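Local coordinates for beta-1,4-mannanase (Cryptopygus antarcticus, PDB 4OOU), which hydrolyses internal beta-1,4-mannosidic linkages in mannans, galactomannans and glucomannans, releasing mainly short manno-oligosaccharides, at residues A[39-45]-A[77-83]; A[85-89]-A[136-140]; A[143-147]-A[212-218]; A[339-343]-A[356-360]. All coordinates share one frame; numbering follows the deposited sequence.

Contact 1 of 4, residues A[39-45]-A[77-83]; sequences LSGVNFA and GNTARVW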
loop_
_atom_site.group_PDB
_atom_site.type_symbol
_atom_site.label_atom_id
_atom_site.label_comp_id
_atom_site.label_asym_id
_atom_site.label_seq_id
_atom_site.Cartn_x
_atom_site.Cartn_y
_atom_site.Cartn_z
ATOM N N LEU A 39 -8.248 6.512 7.152
ATOM C CA LEU A 39 -7.503 7.037 6.005
ATOM C C LEU A 39 -8.411 7.231 4.768
ATOM O O LEU A 39 -8.780 6.283 4.049
ATOM C CB LEU A 39 -6.264 6.202 5.701
ATOM C CG LEU A 39 -5.207 6.201 6.822
ATOM C CD1 LEU A 39 -3.959 5.386 6.485
ATOM C CD2 LEU A 39 -4.813 7.629 7.208
ATOM N N SER A 40 -8.789 8.486 4.539
ATOM C CA SER A 40 -9.704 8.792 3.454
ATOM C C SER A 40 -8.970 9.510 2.336
ATOM O O SER A 40 -8.290 10.509 2.577
ATOM C CB SER A 40 -10.842 9.645 3.960
ATOM O OG SER A 40 -11.816 9.725 2.949
ATOM N N GLY A 41 -9.128 9.025 1.110
ATOM C CA GLY A 41 -8.323 9.515 0.032
ATOM C C GLY A 41 -8.246 8.631 -1.178
ATOM O O GLY A 41 -9.157 7.855 -1.454
ATOM N N VAL A 42 -7.150 8.761 -1.910
ATOM C CA VAL A 42 -7.017 8.159 -3.232
ATOM C C VAL A 42 -5.661 7.518 -3.480
ATOM O O VAL A 42 -4.654 7.813 -2.795
ATOM C CB VAL A 42 -7.196 9.222 -4.328
ATOM C CG1 VAL A 42 -8.369 10.118 -3.995
ATOM C CG2 VAL A 42 -5.960 10.084 -4.475
ATOM N N ASN A 43 -5.653 6.671 -4.498
ATOM C CA ASN A 43 -4.432 6.264 -5.147
ATOM C C ASN A 43 -4.142 7.241 -6.281
ATOM O O ASN A 43 -5.054 7.558 -7.041
ATOM C CB ASN A 43 -4.618 4.912 -5.801
ATOM C CG ASN A 43 -4.628 3.803 -4.824
ATOM O OD1 ASN A 43 -3.586 3.204 -4.577
ATOM N ND2 ASN A 43 -5.806 3.478 -4.290
ATOM N N PHE A 44 -2.885 7.668 -6.445
ATOM C CA PHE A 44 -2.568 8.527 -7.579
ATOM C C PHE A 44 -2.724 7.744 -8.872
ATOM O O PHE A 44 -3.458 8.206 -9.781
ATOM C CB PHE A 44 -1.219 9.245 -7.476
ATOM C CG PHE A 44 -1.212 10.439 -6.527
ATOM C CD1 PHE A 44 -2.384 11.126 -6.187
ATOM C CD2 PHE A 44 -0.006 10.900 -5.989
ATOM C CE1 PHE A 44 -2.356 12.221 -5.317
ATOM C CE2 PHE A 44 0.025 12.002 -5.136
ATOM C CZ PHE A 44 -1.156 12.657 -4.799
ATOM N N ALA A 45 -2.079 6.585 -9.007
ATOM C CA ALA A 45 -1.007 6.039 -8.157
ATOM C C ALA A 45 0.337 6.440 -8.754
ATOM O O ALA A 45 1.394 6.105 -8.211
ATOM C CB ALA A 45 -1.099 4.512 -8.100
ATOM N N GLY A 77 -9.978 14.955 2.145
ATOM C CA GLY A 77 -9.260 13.660 2.205
ATOM C C GLY A 77 -7.946 13.823 2.972
ATOM O O GLY A 77 -7.532 14.946 3.287
ATOM N N ASN A 78 -7.285 12.718 3.287
ATOM C CA ASN A 78 -6.091 12.807 4.145
ATOM C C ASN A 78 -4.969 11.847 3.817
ATOM O O ASN A 78 -4.072 11.685 4.613
ATOM C CB ASN A 78 -6.499 12.620 5.605
ATOM C CG ASN A 78 -6.863 11.195 5.934
ATOM O OD1 ASN A 78 -6.850 10.318 5.075
ATOM N ND2 ASN A 78 -7.197 10.953 7.188
ATOM N N THR A 79 -5.019 11.208 2.655
ATOM C CA THR A 79 -4.067 10.179 2.313
ATOM C C THR A 79 -3.961 10.034 0.804
ATOM O O THR A 79 -4.951 10.099 0.102
ATOM C CB THR A 79 -4.494 8.829 2.944
ATOM O OG1 THR A 79 -4.343 8.899 4.361
ATOM C CG2 THR A 79 -3.649 7.660 2.429
ATOM N N ALA A 80 -2.740 9.813 0.335
ATOM C CA ALA A 80 -2.480 9.429 -1.044
ATOM C C ALA A 80 -1.530 8.229 -1.084
ATOM O O ALA A 80 -0.489 8.234 -0.431
ATOM C CB ALA A 80 -1.880 10.593 -1.809
ATOM N N ARG A 81 -1.906 7.197 -1.838
ATOM C CA ARG A 81 -1.043 6.035 -2.078
ATOM C C ARG A 81 -0.365 6.260 -3.446
ATOM O O ARG A 81 -1.030 6.557 -4.471
ATOM C CB ARG A 81 -1.881 4.775 -2.083
ATOM C CG ARG A 81 -1.163 3.437 -2.150
ATOM C CD ARG A 81 -2.205 2.338 -2.192
ATOM N NE ARG A 81 -1.649 1.003 -2.280
ATOM C CZ ARG A 81 -1.802 0.156 -3.295
ATOM N NH1 ARG A 81 -2.497 0.492 -4.392
ATOM N NH2 ARG A 81 -1.273 -1.058 -3.205
ATOM N N VAL A 82 0.965 6.148 -3.448
ATOM C CA VAL A 82 1.729 6.508 -4.621
ATOM C C VAL A 82 2.910 5.576 -4.786
ATOM O O VAL A 82 3.563 5.227 -3.822
ATOM C CB VAL A 82 2.174 7.980 -4.546
ATOM C CG1 VAL A 82 2.829 8.277 -3.222
ATOM C CG2 VAL A 82 3.099 8.340 -5.713
ATOM N N TRP A 83 3.147 5.177 -6.036
ATOM C CA TRP A 83 4.025 4.074 -6.385
ATOM C C TRP A 83 5.440 4.579 -6.693
ATOM O O TRP A 83 5.601 5.649 -7.282
ATOM C CB TRP A 83 3.432 3.343 -7.592
ATOM C CG TRP A 83 2.186 2.524 -7.319
ATOM C CD1 TRP A 83 1.252 2.714 -6.338
ATOM C CD2 TRP A 83 1.742 1.396 -8.062
ATOM N NE1 TRP A 83 0.284 1.758 -6.413
ATOM C CE2 TRP A 83 0.559 0.942 -7.467
ATOM C CE3 TRP A 83 2.244 0.718 -9.168
ATOM C CZ2 TRP A 83 -0.121 -0.156 -7.932
ATOM C CZ3 TRP A 83 1.572 -0.374 -9.632
ATOM C CH2 TRP A 83 0.403 -0.804 -9.022
#
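Val42 and Asn43 pair in register with Ala80 and Arg81 as parallel neighbours in the TIM barrel, the two strands of a beta-alpha-beta unit whose crossover is helix 58-74. Arg81 N bonds Val42 O at 3.0 Å and Phe44 N bonds Arg81 O at 2.9 Å. The small methyl of Ala80 makes a hollow that the Phe44 ring fills: CB of Ala80 lies over one ring face, 3.7 Å from Phe44 CZ, while Phe44 CD2 leans on Val82 CB. Leu65 and Ile69 of the crossover helix also pack on this ring. Gly41 has no side chain, and a CB there would strike Thr79 O. Beyond the cis peptide that precedes Ala45, its CB sits over the five-membered ring of Trp83, a substrate-binding residue, 3.6 Å from the centroid. Arg81 stretches from the same sheet face as Asn43, CG anti to the backbone N (chi1 -173°), to form salt bridges with Glu177 and the probable nucleophile Glu312. Where the pair begins, Asn78 reaches across to Ser40, while its ND2 bonds the carbonyls of Phe38 and Val377. Putting a leucine in place of Asn78 would probably leave Ser40 N and Thr79 OG1 without their common acceptor. That acceptor, Asn78 OD1, takes Ser40 N at 2.7 Å and Thr79 OG1 at 3.0 Å from opposite faces of the amide.

Contact 2 of 4, residues A[85-89]-A[136-140]; sequences HVEGQ and LQNNS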
loop_
_atom_site.group_PDB
_atom_site.type_symbol
_atom_site.label_atom_id
_atom_site.label_comp_id
_atom_site.label_asym_id
_atom_site.label_seq_id
_atom_site.Cartn_x
_atom_site.Cartn_y
_atom_site.Cartn_z
ATOM N N HIS A 85 9.295 2.241 -6.955
ATOM C CA HIS A 85 10.121 1.487 -7.898
ATOM C C HIS A 85 9.274 0.948 -9.075
ATOM O O HIS A 85 9.673 1.072 -10.249
ATOM C CB HIS A 85 10.861 0.338 -7.228
ATOM C CG HIS A 85 11.614 0.743 -6.014
ATOM N ND1 HIS A 85 12.188 1.988 -5.882
ATOM C CD2 HIS A 85 11.892 0.072 -4.874
ATOM C CE1 HIS A 85 12.760 2.080 -4.692
ATOM N NE2 HIS A 85 12.606 0.925 -4.070
ATOM N N VAL A 86 8.111 0.384 -8.749
ATOM C CA VAL A 86 7.186 -0.174 -9.761
ATOM C C VAL A 86 7.819 -1.393 -10.440
ATOM O O VAL A 86 7.816 -2.471 -9.850
ATOM C CB VAL A 86 6.685 0.901 -10.765
ATOM C CG1 VAL A 86 5.583 0.368 -11.668
ATOM C CG2 VAL A 86 6.168 2.123 -10.008
ATOM N N GLU A 87 8.383 -1.234 -11.632
ATOM C CA GLU A 87 8.923 -2.360 -12.406
ATOM C C GLU A 87 10.358 -2.053 -12.771
ATOM O O GLU A 87 10.817 -2.418 -13.826
ATOM C CB GLU A 87 8.087 -2.634 -13.700
ATOM C CG GLU A 87 6.719 -3.240 -13.467
ATOM C CD GLU A 87 6.006 -3.657 -14.764
ATOM O OE1 GLU A 87 5.045 -2.973 -15.152
ATOM O OE2 GLU A 87 6.366 -4.664 -15.420
ATOM N N GLY A 88 11.074 -1.364 -11.901
ATOM C CA GLY A 88 12.482 -1.050 -12.141
ATOM C C GLY A 88 12.777 -0.044 -13.235
ATOM O O GLY A 88 13.914 0.086 -13.664
ATOM N N GLN A 89 11.775 0.665 -13.714
ATOM C CA GLN A 89 11.977 1.511 -14.872
ATOM C C GLN A 89 13.057 2.587 -14.695
ATOM O O GLN A 89 13.762 2.943 -15.666
ATOM C CB GLN A 89 10.661 2.181 -15.243
ATOM C CG GLN A 89 9.637 1.195 -15.761
ATOM C CD GLN A 89 8.600 0.837 -14.736
ATOM O OE1 GLN A 89 8.892 0.736 -13.540
ATOM N NE2 GLN A 89 7.364 0.649 -15.197
ATOM N N LEU A 136 1.939 -6.768 -11.939
ATOM C CA LEU A 136 2.806 -6.964 -13.080
ATOM C C LEU A 136 4.219 -6.751 -12.522
ATOM O O LEU A 136 4.431 -5.928 -11.622
ATOM C CB LEU A 136 2.469 -5.940 -14.158
ATOM C CG LEU A 136 1.454 -6.248 -15.295
ATOM C CD1 LEU A 136 0.321 -7.242 -14.965
ATOM C CD2 LEU A 136 0.896 -4.937 -15.877
ATOM N N GLN A 137 5.180 -7.530 -13.005
ATOM C CA GLN A 137 6.592 -7.312 -12.636
ATOM C C GLN A 137 7.488 -7.887 -13.726
ATOM O O GLN A 137 8.065 -8.968 -13.589
ATOM C CB GLN A 137 6.906 -7.940 -11.282
ATOM C CG GLN A 137 8.297 -7.626 -10.748
ATOM C CD GLN A 137 8.583 -6.141 -10.715
ATOM O OE1 GLN A 137 7.964 -5.391 -9.937
ATOM N NE2 GLN A 137 9.539 -5.698 -11.548
ATOM N N ASN A 138 7.587 -7.125 -14.812
ATOM C CA ASN A 138 8.178 -7.582 -16.067
ATOM C C ASN A 138 9.667 -7.302 -16.147
ATOM O O ASN A 138 10.231 -7.286 -17.238
ATOM C CB ASN A 138 7.456 -6.898 -17.228
ATOM C CG ASN A 138 6.008 -7.346 -17.363
ATOM O OD1 ASN A 138 5.068 -6.541 -17.293
ATOM N ND2 ASN A 138 5.828 -8.632 -17.583
ATOM N N ASN A 139 10.309 -7.121 -14.987
ATOM C CA ASN A 139 11.714 -6.813 -14.924
ATOM C C ASN A 139 12.515 -7.880 -14.159
ATOM O O ASN A 139 12.382 -8.011 -12.929
ATOM C CB ASN A 139 11.925 -5.424 -14.321
ATOM C CG ASN A 139 13.399 -5.080 -14.150
ATOM O OD1 ASN A 139 14.270 -5.959 -14.182
ATOM N ND2 ASN A 139 13.685 -3.810 -13.956
ATOM N N SER A 140 13.366 -8.592 -14.927
ATOM C CA SER A 140 14.218 -9.689 -14.479
ATOM C C SER A 140 14.987 -9.376 -13.220
ATOM O O SER A 140 15.029 -10.171 -12.308
ATOM C CB SER A 140 15.266 -10.004 -15.547
ATOM O OG SER A 140 14.689 -10.513 -16.725
#
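Glu87 sends CG out beside its backbone N (chi1 -72°) and runs on extended, which carries the carboxylate to the backbone of Asn138; Asn139 has CG anti to its own N (chi1 176°), turning its amide back toward the carbonyl of Glu87. Two loops at the C-terminal ends of neighbouring TIM-barrel strands, 79-86 and 126-133, are joined this way, on the barrel end where the substrate cleft lies. Asn138 N donates a hydrogen bond to Glu87 OE2 at 2.8 Å, approaching on the anti side of the oxygen and a little out of the carboxylate plane. The other oxygen, OE1, is held by the hydroxyl of Tyr49, so each carboxylate oxygen has a partner, which should restrict its rotation. Along its stem Glu87 CG passes Leu136 O at 4.0 Å, and Leu136 in turn reaches Trp208 of the substrate site. The Gln137 side chain bends at its second torsion and lays its amide group against the backbone of Val86 and Glu87. On the first loop, Glu87 N donates to Gln89 OE1 at 2.8 Å, a brace within the turn itself. Gly88 takes a positive phi, and a CB on it would run into the Asn139 amide, so the close approach depends on glycine. Asn139 also occupies the N-cap position of helix 140-145, its OD1 weakly bonded to Asn141 N. Its ND2 donates to Glu87 O at 3.2 Å, with that oxygen almost in the plane of the amide while the nitrogen stands above the plane of the carbonyl.

Contact 3 of 4, residues A[143-147]-A[212-218]; sequences QNLFW and KFPMKQI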
loop_
_atom_site.group_PDB
_atom_site.type_symbol
_atom_site.label_atom_id
_atom_site.label_comp_id
_atom_site.label_asym_id
_atom_site.label_seq_id
_atom_site.Cartn_x
_atom_site.Cartn_y
_atom_site.Cartn_z
ATOM N N GLN A 143 12.656 -9.460 -10.498
ATOM C CA GLN A 143 12.252 -10.853 -10.362
ATOM C C GLN A 143 13.288 -11.634 -9.558
ATOM O O GLN A 143 12.928 -12.406 -8.676
ATOM C CB GLN A 143 12.050 -11.481 -11.719
ATOM C CG GLN A 143 10.811 -10.970 -12.413
ATOM C CD GLN A 143 10.760 -11.352 -13.869
ATOM O OE1 GLN A 143 11.390 -12.300 -14.279
ATOM N NE2 GLN A 143 10.010 -10.594 -14.663
ATOM N N ASN A 144 14.571 -11.408 -9.824
ATOM C CA ASN A 144 15.610 -12.145 -9.113
ATOM C C ASN A 144 15.783 -11.716 -7.660
ATOM O O ASN A 144 16.406 -12.426 -6.894
ATOM C CB ASN A 144 16.959 -12.071 -9.848
ATOM C CG ASN A 144 16.940 -12.774 -11.218
ATOM O OD1 ASN A 144 17.547 -12.274 -12.170
ATOM N ND2 ASN A 144 16.243 -13.927 -11.322
ATOM N N LEU A 145 15.232 -10.569 -7.272
ATOM C CA LEU A 145 15.220 -10.194 -5.855
ATOM C C LEU A 145 14.431 -11.211 -5.010
ATOM O O LEU A 145 14.745 -11.430 -3.843
ATOM C CB LEU A 145 14.664 -8.778 -5.671
ATOM C CG LEU A 145 15.645 -7.595 -5.620
ATOM C CD1 LEU A 145 16.945 -7.796 -6.396
ATOM C CD2 LEU A 145 14.934 -6.330 -6.088
ATOM N N PHE A 146 13.413 -11.820 -5.606
ATOM C CA PHE A 146 12.659 -12.898 -4.959
ATOM C C PHE A 146 13.437 -14.185 -4.730
ATOM O O PHE A 146 13.102 -14.932 -3.825
ATOM C CB PHE A 146 11.404 -13.224 -5.755
ATOM C CG PHE A 146 10.375 -12.169 -5.649
ATOM C CD1 PHE A 146 10.340 -11.134 -6.547
ATOM C CD2 PHE A 146 9.506 -12.153 -4.584
ATOM C CE1 PHE A 146 9.406 -10.123 -6.421
ATOM C CE2 PHE A 146 8.562 -11.153 -4.449
ATOM C CZ PHE A 146 8.508 -10.137 -5.374
ATOM N N TRP A 147 14.459 -14.456 -5.536
ATOM C CA TRP A 147 15.177 -15.707 -5.412
ATOM C C TRP A 147 16.584 -15.601 -4.774
ATOM O O TRP A 147 16.976 -16.486 -4.008
ATOM C CB TRP A 147 15.257 -16.349 -6.768
ATOM C CG TRP A 147 13.934 -16.660 -7.400
ATOM C CD1 TRP A 147 13.276 -15.897 -8.299
ATOM C CD2 TRP A 147 13.135 -17.836 -7.210
ATOM N NE1 TRP A 147 12.106 -16.515 -8.695
ATOM C CE2 TRP A 147 12.003 -17.712 -8.046
ATOM C CE3 TRP A 147 13.269 -18.990 -6.416
ATOM C CZ2 TRP A 147 11.003 -18.683 -8.111
ATOM C CZ3 TRP A 147 12.271 -19.962 -6.475
ATOM C CH2 TRP A 147 11.152 -19.805 -7.329
ATOM N N LYS A 212 5.181 -16.464 -11.581
ATOM C CA LYS A 212 6.638 -16.367 -11.340
ATOM C C LYS A 212 7.131 -16.855 -9.980
ATOM O O LYS A 212 8.162 -17.502 -9.893
ATOM C CB LYS A 212 7.106 -14.906 -11.520
ATOM C CG LYS A 212 6.595 -14.267 -12.805
ATOM C CD LYS A 212 7.159 -12.875 -13.018
ATOM C CE LYS A 212 6.495 -12.192 -14.216
ATOM N NZ LYS A 212 6.899 -12.782 -15.525
ATOM N N PHE A 213 6.414 -16.507 -8.921
ATOM C CA PHE A 213 6.894 -16.711 -7.565
ATOM C C PHE A 213 5.969 -17.618 -6.736
ATOM O O PHE A 213 4.755 -17.413 -6.696
ATOM C CB PHE A 213 6.982 -15.377 -6.831
ATOM C CG PHE A 213 7.557 -14.250 -7.650
ATOM C CD1 PHE A 213 8.889 -14.259 -8.021
ATOM C CD2 PHE A 213 6.772 -13.159 -8.005
ATOM C CE1 PHE A 213 9.414 -13.226 -8.754
ATOM C CE2 PHE A 213 7.307 -12.120 -8.741
ATOM C CZ PHE A 213 8.628 -12.156 -9.120
ATOM N N PRO A 214 6.541 -18.607 -6.038
ATOM C CA PRO A 214 5.747 -19.305 -5.056
ATOM C C PRO A 214 5.552 -18.467 -3.781
ATOM O O PRO A 214 6.438 -17.667 -3.381
ATOM C CB PRO A 214 6.579 -20.555 -4.762
ATOM C CG PRO A 214 7.548 -20.661 -5.887
ATOM C CD PRO A 214 7.846 -19.249 -6.236
ATOM N N MET A 215 4.399 -18.654 -3.144
ATOM C CA MET A 215 4.094 -17.907 -1.945
ATOM C C MET A 215 5.289 -17.858 -1.028
ATOM O O MET A 215 5.549 -16.825 -0.411
ATOM C CB MET A 215 2.932 -18.523 -1.201
ATOM C CG MET A 215 2.325 -17.591 -0.179
ATOM S SD MET A 215 1.302 -16.370 -0.986
ATOM C CE MET A 215 1.998 -14.938 -0.186
ATOM N N LYS A 216 6.023 -18.962 -0.928
ATOM C CA LYS A 216 7.163 -18.975 -0.032
ATOM C C LYS A 216 8.147 -17.850 -0.364
ATOM O O LYS A 216 8.601 -17.150 0.534
ATOM C CB LYS A 216 7.894 -20.325 -0.014
ATOM C CG LYS A 216 9.112 -20.272 0.919
ATOM C CD LYS A 216 9.711 -21.617 1.296
ATOM C CE LYS A 216 10.657 -21.403 2.465
ATOM N NZ LYS A 216 11.416 -22.630 2.792
ATOM N N GLN A 217 8.496 -17.689 -1.636
ATOM C CA GLN A 217 9.448 -16.637 -2.004
ATOM C C GLN A 217 8.828 -15.274 -1.819
ATOM O O GLN A 217 9.462 -14.377 -1.235
ATOM C CB GLN A 217 9.971 -16.798 -3.420
ATOM C CG GLN A 217 10.707 -18.110 -3.641
ATOM C CD GLN A 217 11.817 -18.315 -2.640
ATOM O OE1 GLN A 217 12.755 -17.514 -2.554
ATOM N NE2 GLN A 217 11.711 -19.389 -1.855
ATOM N N ILE A 218 7.581 -15.116 -2.264
ATOM C CA ILE A 218 6.851 -13.866 -1.984
ATOM C C ILE A 218 6.989 -13.446 -0.521
ATOM O O ILE A 218 7.428 -12.335 -0.243
ATOM C CB ILE A 218 5.342 -13.927 -2.315
ATOM C CG1 ILE A 218 5.121 -14.012 -3.841
ATOM C CG2 ILE A 218 4.643 -12.706 -1.712
ATOM C CD1 ILE A 218 3.690 -14.195 -4.277
#
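Lys212 lays the end of its chain obliquely across Gln143, with CE 3.9 Å from Gln143 NE2, an amide nitrogen whose own hydrogen bond goes to Gln137 O. The carbonyl of Lys212 comes up to the edge of the Trp147 indole, its O 3.6 Å from Trp147 CZ2. Next in the chain, Phe213 turns its ring inward and stacks face to face with Phe146, centroids 3.8 Å apart and planes inclined by 29°. Its opposite face is covered by CB of Lys212, so the ring is sandwiched; at its rim, Gln143 O lies near the ring plane, 3.6 Å from Phe213 CE1. Trimming Phe146 to an alanine would probably open a gap against that stacked face and let the Phe213 ring turn. Pro214 stands at the N-cap position of helix 215-232, one of the helices of the TIM barrel; the contact joins helix 140-145 and the residues that follow it to the start of this longer helix. The CD of Pro214 touches Trp147 CH2 at 3.5 Å, and its ring also meets Gln187, which like Trp147 binds substrate. One helical turn on, Gln217 bends at its second torsion (chi2 -54°) to lie across the indole. Gln217 CG makes a CH-pi contact over the six-membered ring of Trp147, 4.0 Å from the centroid, with the amide plane nearly parallel to the indole. Ile218 then presents its backbone to the edge of Phe146, where CE2 of that ring lies 4.0 Å from Ile218 CA.

Contact 4 of 4, residues A[339-343]-A[356-360]; sequences LTWQF and QMYGM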
loop_
_atom_site.group_PDB
_atom_site.type_symbol
_atom_site.label_atom_id
_atom_site.label_comp_id
_atom_site.label_asym_id
_atom_site.label_seq_id
_atom_site.Cartn_x
_atom_site.Cartn_y
_atom_site.Cartn_z
ATOM N N LEU A 339 -9.618 4.018 -0.162
ATOM C CA LEU A 339 -8.794 4.729 -1.153
ATOM C C LEU A 339 -9.232 4.368 -2.546
ATOM O O LEU A 339 -9.224 3.193 -2.906
ATOM C CB LEU A 339 -7.316 4.319 -0.991
ATOM C CG LEU A 339 -6.320 5.150 -0.178
ATOM C CD1 LEU A 339 -6.933 5.751 1.055
ATOM C CD2 LEU A 339 -5.148 4.285 0.211
ATOM N N THR A 340 -9.584 5.370 -3.335
ATOM C CA THR A 340 -10.124 5.140 -4.673
ATOM C C THR A 340 -8.999 4.862 -5.633
ATOM O O THR A 340 -7.841 5.152 -5.336
ATOM C CB THR A 340 -10.953 6.351 -5.189
ATOM O OG1 THR A 340 -10.206 7.578 -5.019
ATOM C CG2 THR A 340 -12.273 6.459 -4.427
ATOM N N TRP A 341 -9.352 4.286 -6.769
ATOM C CA TRP A 341 -8.419 4.059 -7.843
ATOM C C TRP A 341 -8.969 4.724 -9.132
ATOM O O TRP A 341 -10.092 4.440 -9.488
ATOM C CB TRP A 341 -8.234 2.547 -8.075
ATOM C CG TRP A 341 -7.214 2.291 -9.137
ATOM C CD1 TRP A 341 -7.435 2.249 -10.470
ATOM C CD2 TRP A 341 -5.798 2.122 -8.958
ATOM N NE1 TRP A 341 -6.252 2.071 -11.144
ATOM C CE2 TRP A 341 -5.233 1.980 -10.236
ATOM C CE3 TRP A 341 -4.962 2.060 -7.843
ATOM C CZ2 TRP A 341 -3.871 1.770 -10.431
ATOM C CZ3 TRP A 341 -3.611 1.866 -8.034
ATOM C CH2 TRP A 341 -3.075 1.718 -9.320
ATOM N N GLN A 342 -8.237 5.627 -9.806
ATOM C CA GLN A 342 -7.017 6.307 -9.288
ATOM C C GLN A 342 -7.034 7.702 -9.885
ATOM O O GLN A 342 -7.754 7.954 -10.871
ATOM C CB GLN A 342 -5.747 5.599 -9.733
ATOM C CG GLN A 342 -5.486 5.755 -11.227
ATOM C CD GLN A 342 -4.336 4.928 -11.772
ATOM O OE1 GLN A 342 -4.410 4.407 -12.895
ATOM N NE2 GLN A 342 -3.256 4.824 -11.004
ATOM N N PHE A 343 -6.230 8.599 -9.341
ATOM C CA PHE A 343 -6.436 10.020 -9.622
ATOM C C PHE A 343 -6.094 10.402 -11.059
ATOM O O PHE A 343 -6.803 11.200 -11.686
ATOM C CB PHE A 343 -5.673 10.898 -8.641
ATOM C CG PHE A 343 -6.465 12.069 -8.166
ATOM C CD1 PHE A 343 -7.663 11.872 -7.485
ATOM C CD2 PHE A 343 -6.031 13.379 -8.407
ATOM C CE1 PHE A 343 -8.406 12.959 -7.043
ATOM C CE2 PHE A 343 -6.772 14.467 -7.972
ATOM C CZ PHE A 343 -7.966 14.256 -7.297
ATOM N N GLN A 356 -13.981 11.048 -7.622
ATOM C CA GLN A 356 -13.078 10.786 -6.497
ATOM C C GLN A 356 -13.026 11.950 -5.495
ATOM O O GLN A 356 -12.996 11.686 -4.284
ATOM C CB GLN A 356 -11.683 10.441 -6.952
ATOM C CG GLN A 356 -11.632 9.044 -7.503
ATOM C CD GLN A 356 -10.264 8.676 -7.961
ATOM O OE1 GLN A 356 -9.415 8.267 -7.155
ATOM N NE2 GLN A 356 -10.028 8.824 -9.259
ATOM N N MET A 357 -13.058 13.206 -5.965
ATOM C CA MET A 357 -13.124 14.353 -5.029
ATOM C C MET A 357 -14.486 14.430 -4.337
ATOM O O MET A 357 -14.573 14.702 -3.135
ATOM C CB MET A 357 -12.799 15.678 -5.715
ATOM C CG MET A 357 -11.343 15.861 -6.101
ATOM S SD MET A 357 -10.969 17.546 -6.636
ATOM C CE MET A 357 -11.148 17.426 -8.401
ATOM N N TYR A 358 -15.546 14.165 -5.099
ATOM C CA TYR A 358 -16.895 14.131 -4.557
ATOM C C TYR A 358 -16.887 13.145 -3.405
ATOM O O TYR A 358 -17.261 13.490 -2.292
ATOM C CB TYR A 358 -17.926 13.741 -5.640
ATOM C CG TYR A 358 -19.405 13.841 -5.235
ATOM C CD1 TYR A 358 -19.879 14.895 -4.464
ATOM C CD2 TYR A 358 -20.334 12.893 -5.673
ATOM C CE1 TYR A 358 -21.220 14.972 -4.103
ATOM C CE2 TYR A 358 -21.674 12.961 -5.328
ATOM C CZ TYR A 358 -22.120 14.002 -4.538
ATOM O OH TYR A 358 -23.465 14.089 -4.198
ATOM N N GLY A 359 -16.432 11.930 -3.682
ATOM C CA GLY A 359 -16.330 10.893 -2.680
ATOM C C GLY A 359 -15.682 11.349 -1.386
ATOM O O GLY A 359 -16.271 11.181 -0.313
ATOM N N MET A 360 -14.492 11.940 -1.453
ATOM C CA MET A 360 -13.819 12.332 -0.200
ATOM C C MET A 360 -14.654 13.336 0.611
ATOM O O MET A 360 -14.620 13.311 1.853
ATOM C CB MET A 360 -12.414 12.894 -0.468
ATOM C CG MET A 360 -11.353 11.823 -0.694
ATOM S SD MET A 360 -9.774 12.434 -1.270
ATOM C CE MET A 360 -10.228 12.912 -2.929
#
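Thr340 and Gln356 bring the end of strand 337-340 up to helix 353-361, with their CA atoms 6.6 Å apart, and just beyond Thr340 the chain makes a cis peptide between Trp341 and Gln342. Gln356 does most of the joining. Its chain is extended beyond CG (chi2 -180°), so it spans the gap between helix and strand end and delivers the amide to two partners. Thr340 OG1 donates to Gln356 OE1; at 2.4 Å the modelled distance is very short, so the exact length is doubtful. On the other branch, Gln356 NE2 donates to Gln342 O at 2.9 Å with an N-H...O angle of 160°. The nitrogen stands almost directly above that carbonyl's plane, while the oxygen lies near the plane of the donating amide. Strand 337-340 is the last of the TIM barrel, and it leads straight into the active site: Trp341 binds substrate and its side chain touches Tyr282 and Glu312, the probable nucleophile. Gln342 N donates to Ser350 OG, within the region thought to stabilise the transition state. Phe343 packs beside the amide, its ring at 73° to the Gln356 plane. Met357 comes to the rim of this ring, its CG 3.9 Å from Phe343 CZ and close to the ring plane. Trp68 meets Phe343 edge-to-face, and the methyl of Met360 approaches Phe343 CE1 obliquely.

How the contacts relate
From the N terminus, contact 1 closes the first beta-alpha-beta unit, bringing strand 79-86 beside strand 35-43 after helix 58-74. Contact 2 opens where that strand ends and closes a longer loop that includes helix 109-122 and strand 126-133. Contact 3 follows, spanning 64 residues from helix 140-145 to helix 215-232, and contact 4 closes a short loop of 12 residues near the C terminus. All four are in series, so none nests in or crosses another. Contacts 1 and 4 touch through backbone bonds from strand 35-43 to strand 337-340 and the residues just after it, which completes the barrel; contacts 2 and 3 also touch, whereas 3 lies across the chain's centre from 1 and 4.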